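Local coordinates for protein lipid A deacylase PagL (Pseudomonas aeruginosa, PDB 2ERV) that removes the primary fatty acyl chain from the 3 position of lipid A in the bacterial outer membrane by hydrolysing its ester bond, at residues T38-A43 and F78-I83; G14-L19 and I139-L144; A63-Y68 and E105-A110. All coordinates share one frame; numbering follows the deposited sequence.

Contact 1 of 3, residues T38-A43 and F78-I83. With CXE (pentaethylene glycol monodecyl ether), chain D.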
loop_
_atom_site.group_PDB
_atom_site.type_symbol
_atom_site.label_atom_id
_atom_site.label_comp_id
_atom_site.label_asym_id
_atom_site.label_seq_id
_atom_site.Cartn_x
_atom_site.Cartn_y
_atom_site.Cartn_z
ATOM N N THR A 38 -4.828 14.694 6.297
ATOM C CA THR A 38 -4.495 13.918 7.481
ATOM C C THR A 38 -3.550 12.782 7.093
ATOM O O THR A 38 -2.874 12.892 6.057
ATOM C CB THR A 38 -5.801 13.443 8.217
ATOM O OG1 THR A 38 -5.411 12.855 9.469
ATOM C CG2 THR A 38 -6.565 12.341 7.448
ATOM N N GLY A 39 -3.480 11.716 7.899
ATOM C CA GLY A 39 -2.706 10.540 7.480
ATOM C C GLY A 39 -2.680 9.428 8.495
ATOM O O GLY A 39 -3.357 9.495 9.562
ATOM N N TYR A 40 -1.897 8.399 8.170
ATOM C CA TYR A 40 -1.758 7.244 9.048
ATOM C C TYR A 40 -0.437 6.528 8.829
ATOM O O TYR A 40 0.201 6.683 7.763
ATOM C CB TYR A 40 -2.957 6.288 8.951
ATOM C CG TYR A 40 -3.161 5.661 7.581
ATOM C CD1 TYR A 40 -3.901 6.323 6.596
ATOM C CD2 TYR A 40 -2.615 4.427 7.282
ATOM C CE1 TYR A 40 -4.119 5.720 5.324
ATOM C CE2 TYR A 40 -2.788 3.835 6.047
ATOM C CZ TYR A 40 -3.532 4.476 5.073
ATOM O OH TYR A 40 -3.719 3.847 3.869
ATOM N N TRP A 41 -0.018 5.763 9.840
ATOM C CA TRP A 41 1.157 4.944 9.684
ATOM C C TRP A 41 0.629 3.616 9.208
ATOM O O TRP A 41 -0.308 3.114 9.772
ATOM C CB TRP A 41 1.836 4.718 11.023
ATOM C CG TRP A 41 2.391 5.948 11.639
ATOM C CD1 TRP A 41 1.936 6.600 12.767
ATOM C CD2 TRP A 41 3.522 6.680 11.179
ATOM N NE1 TRP A 41 2.725 7.702 13.021
ATOM C CE2 TRP A 41 3.719 7.762 12.072
ATOM C CE3 TRP A 41 4.426 6.511 10.116
ATOM C CZ2 TRP A 41 4.762 8.687 11.910
ATOM C CZ3 TRP A 41 5.486 7.417 9.978
ATOM C CH2 TRP A 41 5.639 8.489 10.870
ATOM N N ASP A 42 1.255 3.045 8.200
ATOM C CA ASP A 42 0.742 1.815 7.603
ATOM C C ASP A 42 1.831 0.707 7.625
ATOM O O ASP A 42 2.923 0.878 7.054
ATOM C CB ASP A 42 0.276 2.084 6.173
ATOM C CG ASP A 42 -0.646 0.989 5.661
ATOM O OD1 ASP A 42 -1.493 0.518 6.445
ATOM O OD2 ASP A 42 -0.637 0.541 4.507
ATOM N N ALA A 43 1.520 -0.400 8.284
ATOM C CA ALA A 43 2.378 -1.605 8.306
ATOM C C ALA A 43 1.716 -2.693 7.433
ATOM O O ALA A 43 0.500 -2.925 7.535
ATOM C CB ALA A 43 2.556 -2.102 9.739
ATOM N N PHE A 78 -11.863 9.680 -0.219
ATOM C CA PHE A 78 -10.509 10.096 0.159
ATOM C C PHE A 78 -9.538 9.721 -0.934
ATOM O O PHE A 78 -9.800 8.787 -1.699
ATOM C CB PHE A 78 -10.070 9.482 1.511
ATOM C CG PHE A 78 -9.880 7.965 1.483
ATOM C CD1 PHE A 78 -10.907 7.128 1.916
ATOM C CD2 PHE A 78 -8.668 7.384 1.066
ATOM C CE1 PHE A 78 -10.749 5.735 1.911
ATOM C CE2 PHE A 78 -8.508 5.977 1.042
ATOM C CZ PHE A 78 -9.544 5.158 1.473
ATOM N N ILE A 79 -8.435 10.453 -1.009
ATOM C CA ILE A 79 -7.295 10.009 -1.816
ATOM C C ILE A 79 -6.071 9.910 -0.899
ATOM O O ILE A 79 -5.981 10.594 0.141
ATOM C CB ILE A 79 -7.095 10.967 -3.006
ATOM C CG1 ILE A 79 -7.118 12.420 -2.526
ATOM C CG2 ILE A 79 -8.286 10.832 -3.946
ATOM C CD1 ILE A 79 -6.758 13.438 -3.626
ATOM N N GLU A 80 -5.134 9.025 -1.221
ATOM C CA GLU A 80 -3.978 8.913 -0.367
ATOM C C GLU A 80 -2.684 8.725 -1.178
ATOM O O GLU A 80 -2.717 8.305 -2.343
ATOM C CB GLU A 80 -4.187 7.785 0.658
ATOM C CG GLU A 80 -4.178 6.399 0.040
ATOM C CD GLU A 80 -4.313 5.245 1.039
ATOM O OE1 GLU A 80 -4.908 5.390 2.158
ATOM O OE2 GLU A 80 -3.825 4.157 0.676
ATOM N N ALA A 81 -1.555 9.031 -0.551
ATOM C CA ALA A 81 -0.207 8.884 -1.171
ATOM C C ALA A 81 0.807 8.734 -0.083
ATOM O O ALA A 81 0.742 9.431 0.927
ATOM C CB ALA A 81 0.161 10.161 -1.999
ATOM N N GLY A 82 1.796 7.863 -0.272
ATOM C CA GLY A 82 2.759 7.781 0.772
ATOM C C GLY A 82 4.016 7.220 0.182
ATOM O O GLY A 82 4.015 6.744 -0.949
ATOM N N ILE A 83 5.077 7.340 0.958
ATOM C CA ILE A 83 6.359 6.769 0.637
ATOM C C ILE A 83 6.842 6.047 1.842
ATOM O O ILE A 83 6.921 6.632 2.940
ATOM C CB ILE A 83 7.355 7.890 0.259
ATOM C CG1 ILE A 83 7.303 9.044 1.291
ATOM C CG2 ILE A 83 6.985 8.468 -1.097
HETATM C C15 CXE D . 1.743 12.659 14.401
HETATM C C16 CXE D . 2.017 12.867 12.909
HETATM O O17 CXE D . 3.107 12.042 12.488
HETATM C C18 CXE D . 4.077 12.750 11.732
HETATM C C19 CXE D . 3.975 12.390 10.255
HETATM O O20 CXE D . 5.278 12.145 9.686
HETATM C C21 CXE D . 5.376 12.589 8.334
HETATM C C22 CXE D . 6.741 12.228 7.788
HETATM O O23 CXE D . 6.651 11.963 6.391
HETATM C C24 CXE D . 7.914 11.521 5.890
HETATM C C25 CXE D . 7.967 11.612 4.369
HETATM O O26 CXE D . 9.131 10.909 3.938
#

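Contact 2 of 3, residues G14-L19 and I139-L144. With CXE (pentaethylene glycol monodecyl ether), chain E.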
loop_
_atom_site.group_PDB
_atom_site.type_symbol
_atom_site.label_atom_id
_atom_site.label_comp_id
_atom_site.label_asym_id
_atom_site.label_seq_id
_atom_site.Cartn_x
_atom_site.Cartn_y
_atom_site.Cartn_z
ATOM N N GLY A 14 0.589 -11.410 -11.825
ATOM C CA GLY A 14 0.661 -12.334 -10.691
ATOM C C GLY A 14 -0.166 -11.769 -9.530
ATOM O O GLY A 14 -0.323 -10.560 -9.412
ATOM N N MET A 15 -0.669 -12.628 -8.652
ATOM C CA MET A 15 -1.556 -12.191 -7.516
ATOM C C MET A 15 -0.694 -11.664 -6.373
ATOM O O MET A 15 0.424 -12.109 -6.230
ATOM C CB MET A 15 -2.328 -13.394 -6.975
ATOM C CG MET A 15 -3.366 -14.009 -7.947
ATOM S SD MET A 15 -4.497 -12.741 -8.588
ATOM C CE MET A 15 -5.313 -12.119 -7.109
ATOM N N THR A 16 -1.214 -10.726 -5.592
ATOM C CA THR A 16 -0.585 -10.286 -4.381
ATOM C C THR A 16 -1.674 -10.293 -3.357
ATOM O O THR A 16 -2.878 -10.104 -3.687
ATOM C CB THR A 16 -0.081 -8.824 -4.479
ATOM O OG1 THR A 16 -1.197 -7.964 -4.783
ATOM C CG2 THR A 16 0.888 -8.627 -5.660
ATOM N N TYR A 17 -1.292 -10.518 -2.113
ATOM C CA TYR A 17 -2.290 -10.570 -1.045
ATOM C C TYR A 17 -1.643 -9.835 0.084
ATOM O O TYR A 17 -0.507 -10.159 0.406
ATOM C CB TYR A 17 -2.529 -12.042 -0.614
ATOM C CG TYR A 17 -3.041 -12.918 -1.723
ATOM C CD1 TYR A 17 -4.406 -12.959 -2.042
ATOM C CD2 TYR A 17 -2.162 -13.692 -2.475
ATOM C CE1 TYR A 17 -4.874 -13.769 -3.090
ATOM C CE2 TYR A 17 -2.609 -14.500 -3.506
ATOM C CZ TYR A 17 -3.952 -14.532 -3.803
ATOM O OH TYR A 17 -4.363 -15.322 -4.844
ATOM N N ARG A 18 -2.342 -8.887 0.717
ATOM C CA ARG A 18 -1.704 -8.043 1.720
ATOM C C ARG A 18 -2.530 -7.945 2.974
ATOM O O ARG A 18 -3.734 -7.699 2.916
ATOM C CB ARG A 18 -1.458 -6.623 1.168
ATOM C CG ARG A 18 -0.791 -5.677 2.189
ATOM C CD ARG A 18 -0.769 -4.273 1.656
ATOM N NE ARG A 18 -0.327 -3.279 2.640
ATOM C CZ ARG A 18 0.778 -2.560 2.542
ATOM N NH1 ARG A 18 1.595 -2.730 1.511
ATOM N NH2 ARG A 18 1.064 -1.646 3.485
ATOM N N LEU A 19 -1.888 -8.120 4.118
ATOM C CA LEU A 19 -2.593 -7.903 5.388
ATOM C C LEU A 19 -1.895 -6.744 6.045
ATOM O O LEU A 19 -0.672 -6.670 5.967
ATOM C CB LEU A 19 -2.448 -9.143 6.262
ATOM C CG LEU A 19 -3.329 -10.345 5.932
ATOM C CD1 LEU A 19 -2.928 -11.511 6.904
ATOM C CD2 LEU A 19 -4.845 -10.004 6.118
ATOM N N ILE A 139 8.709 -3.764 -8.849
ATOM C CA ILE A 139 7.490 -4.550 -9.010
ATOM C C ILE A 139 6.328 -3.707 -8.431
ATOM O O ILE A 139 6.535 -2.798 -7.601
ATOM C CB ILE A 139 7.607 -5.894 -8.245
ATOM C CG1 ILE A 139 6.482 -6.912 -8.648
ATOM C CG2 ILE A 139 7.655 -5.637 -6.763
ATOM C CD1 ILE A 139 6.708 -8.344 -8.132
ATOM N N GLU A 140 5.113 -4.028 -8.856
ATOM C CA GLU A 140 3.960 -3.208 -8.506
ATOM C C GLU A 140 2.855 -4.122 -8.046
ATOM O O GLU A 140 2.838 -5.303 -8.441
ATOM C CB GLU A 140 3.458 -2.428 -9.730
ATOM C CG GLU A 140 4.406 -1.327 -10.264
ATOM C CD GLU A 140 5.559 -1.863 -11.124
ATOM O OE1 GLU A 140 5.289 -2.660 -12.055
ATOM O OE2 GLU A 140 6.750 -1.470 -10.872
ATOM N N SER A 141 1.933 -3.566 -7.264
ATOM C CA SER A 141 0.727 -4.272 -6.825
ATOM C C SER A 141 -0.456 -3.285 -7.008
ATOM O O SER A 141 -0.432 -2.148 -6.518
ATOM C CB SER A 141 0.861 -4.716 -5.353
ATOM O OG SER A 141 -0.358 -5.324 -4.871
ATOM N N TYR A 142 -1.452 -3.704 -7.774
ATOM C CA TYR A 142 -2.686 -2.918 -7.987
ATOM C C TYR A 142 -3.833 -3.658 -7.312
ATOM O O TYR A 142 -4.188 -4.764 -7.738
ATOM C CB TYR A 142 -2.971 -2.793 -9.501
ATOM C CG TYR A 142 -1.796 -2.207 -10.284
ATOM C CD1 TYR A 142 -1.642 -0.826 -10.399
ATOM C CD2 TYR A 142 -0.866 -3.030 -10.919
ATOM C CE1 TYR A 142 -0.560 -0.258 -11.094
ATOM C CE2 TYR A 142 0.202 -2.477 -11.642
ATOM C CZ TYR A 142 0.335 -1.083 -11.718
ATOM O OH TYR A 142 1.389 -0.485 -12.391
ATOM N N SER A 143 -4.399 -3.073 -6.240
ATOM C CA SER A 143 -5.244 -3.867 -5.342
ATOM C C SER A 143 -6.551 -3.200 -4.901
ATOM O O SER A 143 -6.685 -2.013 -4.998
ATOM C CB SER A 143 -4.451 -4.278 -4.104
ATOM O OG SER A 143 -4.091 -3.138 -3.331
ATOM N N LEU A 144 -7.498 -4.017 -4.455
ATOM C CA LEU A 144 -8.705 -3.561 -3.825
ATOM C C LEU A 144 -8.487 -3.889 -2.345
ATOM O O LEU A 144 -7.956 -4.966 -2.045
ATOM C CB LEU A 144 -9.895 -4.335 -4.407
ATOM C CG LEU A 144 -11.223 -3.734 -3.833
HETATM C C10 CXE E . -7.561 -10.485 -10.129
HETATM O O11 CXE E . -7.045 -9.664 -9.079
HETATM C C12 CXE E . -7.063 -8.293 -9.460
HETATM C C13 CXE E . -7.957 -7.499 -8.511
HETATM O O14 CXE E . -7.354 -6.219 -8.336
HETATM C C15 CXE E . -8.218 -5.128 -8.617
HETATM C C16 CXE E . -7.400 -4.018 -9.241
HETATM O O17 CXE E . -7.797 -2.803 -8.639
HETATM C C18 CXE E . -7.607 -1.683 -9.498
HETATM C C19 CXE E . -6.656 -0.680 -8.861
HETATM O O20 CXE E . -5.768 -0.210 -9.876
HETATM C C21 CXE E . -5.828 1.201 -10.116
HETATM C C22 CXE E . -5.495 1.927 -8.825
HETATM O O23 CXE E . -5.271 3.313 -9.066
HETATM C C24 CXE E . -5.216 4.022 -7.832
HETATM C C25 CXE E . -6.101 5.232 -8.019
HETATM O O26 CXE E . -5.588 6.278 -7.221
#

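Contact 3 of 3, residues A63-Y68 and E105-A110. With CA (calcium ion), chain C; CXE (pentaethylene glycol monodecyl ether), chain E.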
loop_
_atom_site.group_PDB
_atom_site.type_symbol
_atom_site.label_atom_id
_atom_site.label_comp_id
_atom_site.label_asym_id
_atom_site.label_seq_id
_atom_site.Cartn_x
_atom_site.Cartn_y
_atom_site.Cartn_z
ATOM N N ALA A 63 5.068 2.585 6.088
ATOM C CA ALA A 63 4.985 3.891 5.425
ATOM C C ALA A 63 4.134 4.874 6.193
ATOM O O ALA A 63 3.083 4.480 6.746
ATOM C CB ALA A 63 4.405 3.732 3.954
ATOM N N PRO A 64 4.566 6.152 6.237
ATOM C CA PRO A 64 3.631 7.229 6.532
ATOM C C PRO A 64 2.792 7.397 5.277
ATOM O O PRO A 64 3.331 7.342 4.149
ATOM C CB PRO A 64 4.538 8.468 6.757
ATOM C CG PRO A 64 5.873 8.142 6.057
ATOM C CD PRO A 64 5.943 6.653 5.999
ATOM N N VAL A 65 1.486 7.534 5.449
ATOM C CA VAL A 65 0.579 7.705 4.311
ATOM C C VAL A 65 -0.269 8.965 4.553
ATOM O O VAL A 65 -1.013 9.025 5.533
ATOM C CB VAL A 65 -0.378 6.478 4.150
ATOM C CG1 VAL A 65 -1.298 6.643 2.940
ATOM C CG2 VAL A 65 0.440 5.134 4.038
ATOM N N PHE A 66 -0.177 9.933 3.655
ATOM C CA PHE A 66 -0.989 11.166 3.725
ATOM C C PHE A 66 -2.335 10.896 3.095
ATOM O O PHE A 66 -2.424 10.173 2.118
ATOM C CB PHE A 66 -0.290 12.306 2.965
ATOM C CG PHE A 66 0.911 12.857 3.720
ATOM C CD1 PHE A 66 0.743 13.873 4.669
ATOM C CD2 PHE A 66 2.171 12.305 3.530
ATOM C CE1 PHE A 66 1.828 14.353 5.395
ATOM C CE2 PHE A 66 3.279 12.790 4.246
ATOM C CZ PHE A 66 3.092 13.813 5.174
ATOM N N VAL A 67 -3.369 11.531 3.634
ATOM C CA VAL A 67 -4.720 11.293 3.143
ATOM C C VAL A 67 -5.365 12.609 2.983
ATOM O O VAL A 67 -5.355 13.408 3.929
ATOM C CB VAL A 67 -5.530 10.441 4.189
ATOM C CG1 VAL A 67 -7.021 10.313 3.817
ATOM C CG2 VAL A 67 -4.909 9.037 4.311
ATOM N N TYR A 68 -5.981 12.853 1.837
ATOM C CA TYR A 68 -6.923 13.960 1.819
ATOM C C TYR A 68 -8.339 13.376 1.897
ATOM O O TYR A 68 -8.751 12.630 1.016
ATOM C CB TYR A 68 -6.762 14.865 0.581
ATOM C CG TYR A 68 -7.566 16.127 0.762
ATOM C CD1 TYR A 68 -7.009 17.260 1.402
ATOM C CD2 TYR A 68 -8.896 16.170 0.382
ATOM C CE1 TYR A 68 -7.786 18.449 1.587
ATOM C CE2 TYR A 68 -9.660 17.284 0.612
ATOM C CZ TYR A 68 -9.089 18.425 1.209
ATOM O OH TYR A 68 -9.879 19.517 1.393
ATOM N N GLU A 105 8.860 1.915 -0.992
ATOM C CA GLU A 105 7.468 1.642 -1.321
ATOM C C GLU A 105 6.856 2.978 -1.666
ATOM O O GLU A 105 6.840 3.829 -0.800
ATOM C CB GLU A 105 6.723 1.139 -0.080
ATOM C CG GLU A 105 5.243 0.804 -0.317
ATOM C CD GLU A 105 4.549 0.290 0.942
ATOM O OE1 GLU A 105 4.598 1.017 1.970
ATOM O OE2 GLU A 105 3.975 -0.862 0.920
ATOM N N ASP A 106 6.396 3.182 -2.908
ATOM C CA ASP A 106 5.656 4.400 -3.308
ATOM C C ASP A 106 4.230 4.013 -3.609
ATOM O O ASP A 106 4.007 3.057 -4.368
ATOM C CB ASP A 106 6.243 4.979 -4.604
ATOM C CG ASP A 106 7.659 5.503 -4.432
ATOM O OD1 ASP A 106 7.964 6.209 -3.444
ATOM O OD2 ASP A 106 8.577 5.179 -5.203
ATOM N N ARG A 107 3.258 4.718 -3.022
ATOM C CA ARG A 107 1.879 4.291 -3.175
ATOM C C ARG A 107 0.931 5.463 -3.387
ATOM O O ARG A 107 1.178 6.577 -2.887
ATOM C CB ARG A 107 1.425 3.521 -1.924
ATOM C CG ARG A 107 1.884 4.186 -0.637
ATOM C CD ARG A 107 1.813 3.279 0.562
ATOM N NE ARG A 107 0.423 3.002 0.896
ATOM C CZ ARG A 107 0.063 2.215 1.903
ATOM N NH1 ARG A 107 0.976 1.594 2.622
ATOM N NH2 ARG A 107 -1.199 2.053 2.171
ATOM N N ILE A 108 -0.133 5.203 -4.136
ATOM C CA ILE A 108 -1.315 6.094 -4.201
ATOM C C ILE A 108 -2.564 5.264 -4.054
ATOM O O ILE A 108 -2.523 4.049 -4.206
ATOM C CB ILE A 108 -1.393 6.869 -5.521
ATOM C CG1 ILE A 108 -1.335 5.912 -6.709
ATOM C CG2 ILE A 108 -0.263 7.848 -5.616
ATOM C CD1 ILE A 108 -1.904 6.494 -7.991
ATOM N N GLY A 109 -3.689 5.900 -3.771
ATOM C CA GLY A 109 -4.891 5.159 -3.478
ATOM C C GLY A 109 -6.070 6.136 -3.429
ATOM O O GLY A 109 -5.879 7.361 -3.313
ATOM N N ALA A 110 -7.271 5.572 -3.478
ATOM C CA ALA A 110 -8.501 6.339 -3.355
ATOM C C ALA A 110 -9.574 5.392 -2.810
ATOM O O ALA A 110 -9.525 4.156 -3.046
ATOM C CB ALA A 110 -8.904 6.893 -4.753
HETATM CA CA CA C . 9.823 7.274 -5.479
HETATM C C10 CXE E . -7.561 -10.485 -10.129
HETATM O O11 CXE E . -7.045 -9.664 -9.079
HETATM C C12 CXE E . -7.063 -8.293 -9.460
HETATM C C13 CXE E . -7.957 -7.499 -8.511
HETATM O O14 CXE E . -7.354 -6.219 -8.336
HETATM C C15 CXE E . -8.218 -5.128 -8.617
HETATM C C16 CXE E . -7.400 -4.018 -9.241
HETATM O O17 CXE E . -7.797 -2.803 -8.639
HETATM C C18 CXE E . -7.607 -1.683 -9.498
HETATM C C19 CXE E . -6.656 -0.680 -8.861
HETATM O O20 CXE E . -5.768 -0.210 -9.876
HETATM C C21 CXE E . -5.828 1.201 -10.116
HETATM C C22 CXE E . -5.495 1.927 -8.825
HETATM O O23 CXE E . -5.271 3.313 -9.066
HETATM C C24 CXE E . -5.216 4.022 -7.832
HETATM C C25 CXE E . -6.101 5.232 -8.019
HETATM O O26 CXE E . -5.588 6.278 -7.221
#

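Contact 1 of 3, residues T38-A43 and F78-I83
Tyr40 and Glu80 meet inside the outer-membrane barrel, over the inner face of strand 57-70, from strands 35-48 and 75-88, which run in the same general sense because each pairs antiparallel with strand 57-70 between them; their CA atoms lie 9.8 Å apart. That gap is spanned by two long side chains crossing at about a right angle. The Tyr40 hydroxyl donates a hydrogen bond to Glu80, with OH 2.6 Å from OE1. It comes in on the syn side of that oxygen but tilted 32° from the carboxylate plane, and the plane itself is turned 46° from the phenol ring. OE1 also lies at the ring edge, 3.3 Å from CE1 of Tyr40. In Glu80, CG sits between the backbone N and the carbonyl carbon (chi1 69°) and the chain is extended beyond it, which carries the carboxylate to the phenol. Trp41, the next residue along, belongs to the outer surface, where its CZ2 lies 3.8 Å from detergent atom O17. Inside, Lys147 makes a cation-pi contact with the Tyr40 ring. The ring also packs on Val65 and Val67 of strand 57-70, while Glu80 touches Arg123 of strand 119-128.

Contact 2 of 3, residues G14-L19 and I139-L144
Thr16 and Ser141 meet hydroxyl to hydroxyl, in a hydrogen bond of 2.8 Å between OG1 and OG in which either group may be the donor. The Ser141 oxygen also nestles against the carbon side of the threonine, 3.6 Å from Thr16 CG2, so it touches both branches. Two torsions bring the oxygens together: Thr16 OG1 lies between its backbone N and carbonyl carbon (chi1 58°), whereas Ser141 OG swings opposite its own N (chi1 176°). The backbones are close here, with the CA atoms of the two residues 6.6 Å apart. Strand 2-9 pairs with both strands, and the backbone of Thr16 bonds to Gly8 on it. Trp48 of strand 35-48 packs against both Thr16 and Ser141, and also against Ile139.

Farther along strand 15-24, Arg18 points its CB the same way as Thr16 and extends to a salt bridge with Asp42. Residues flanking the pair lie against detergent: the Met15 methyl CE is 3.6 Å from O11, and Tyr142 CB is 3.8 Å from O20. Glu140 OE2 is hydrogen-bonded to His126 ND1. Ser141 follows this glutamate of the Ser-His-Glu catalytic triad, which Ser128 completes, and its buried bond lies near the closure of the eight-stranded outer-membrane beta-barrel.

Contact 3 of 3, residues A63-Y68 and E105-A110
Val65 lays its CG2 methyl over one face of the Arg107 guanidinium inside the eight-stranded antiparallel beta-barrel of this outer-membrane enzyme. The methyl stands almost above the centre of the flat group, 3.6 Å from CZ, and the two side chains cross at about a right angle. Arg107 reaches this position because its chain bends at chi3 (-69°), which turns the guanidinium to present its face to the valine. Val65 CG2, placed opposite the carbonyl carbon and beside the backbone N, is the branch that touches it.

Ala63 lies two residues earlier on the same strand, and its single methyl touches the Glu105 carboxylate and the Arg107 guanidinium: CB is 3.4 Å from OE1 of Glu105 and, obliquely, 4.3 Å from NH1 of Arg107. Glu105 extends fully from its strand, and its OE1 forms a long salt bridge of 3.7 Å with Arg107 NH1. Stronger partners lie beyond the two strands. Asp42 takes Arg107 NH1 in a salt bridge, while Glu105 OE2 is held by Arg18 and the Ser61 hydroxyl; a weak, long ion pair links Arg107 to Glu80. Such neighbours would be expected to keep the acids and the arginine charged in the buried interior.

Strands 63-68 and 105-110 run nearly parallel, 28° apart with axes 8.8 Å at closest approach, as strands on either side of strand 75-88 should. Side chains alternate, so Asp106 and Ile108 point away from this interior cluster. Ile108 CD1 lies 3.8 Å from detergent atom O26, and Asp106 binds the calcium ion through OD2 at 2.5 Å.

All three contacts belong to one curled antiparallel sheet, the barrel wall. Contacts 1 and 3 practically coincide, with centres about 4 Å apart, and interleave along the chain: their strands come in the order 35-48, 57-70, 75-88 and 102-114, so each contact skips over one strand. Contact 2 lies about 17 Å from contact 1 and about 15 Å from contact 3, and its loop encloses both in sequence, joining strand 15-24 to the last strand, 139-149. Asp42, Arg18, Arg107 and Glu105 tie the three together as a buried charge network inside the barrel, while the catalytic residues and the detergent lie on the outward side of the wall.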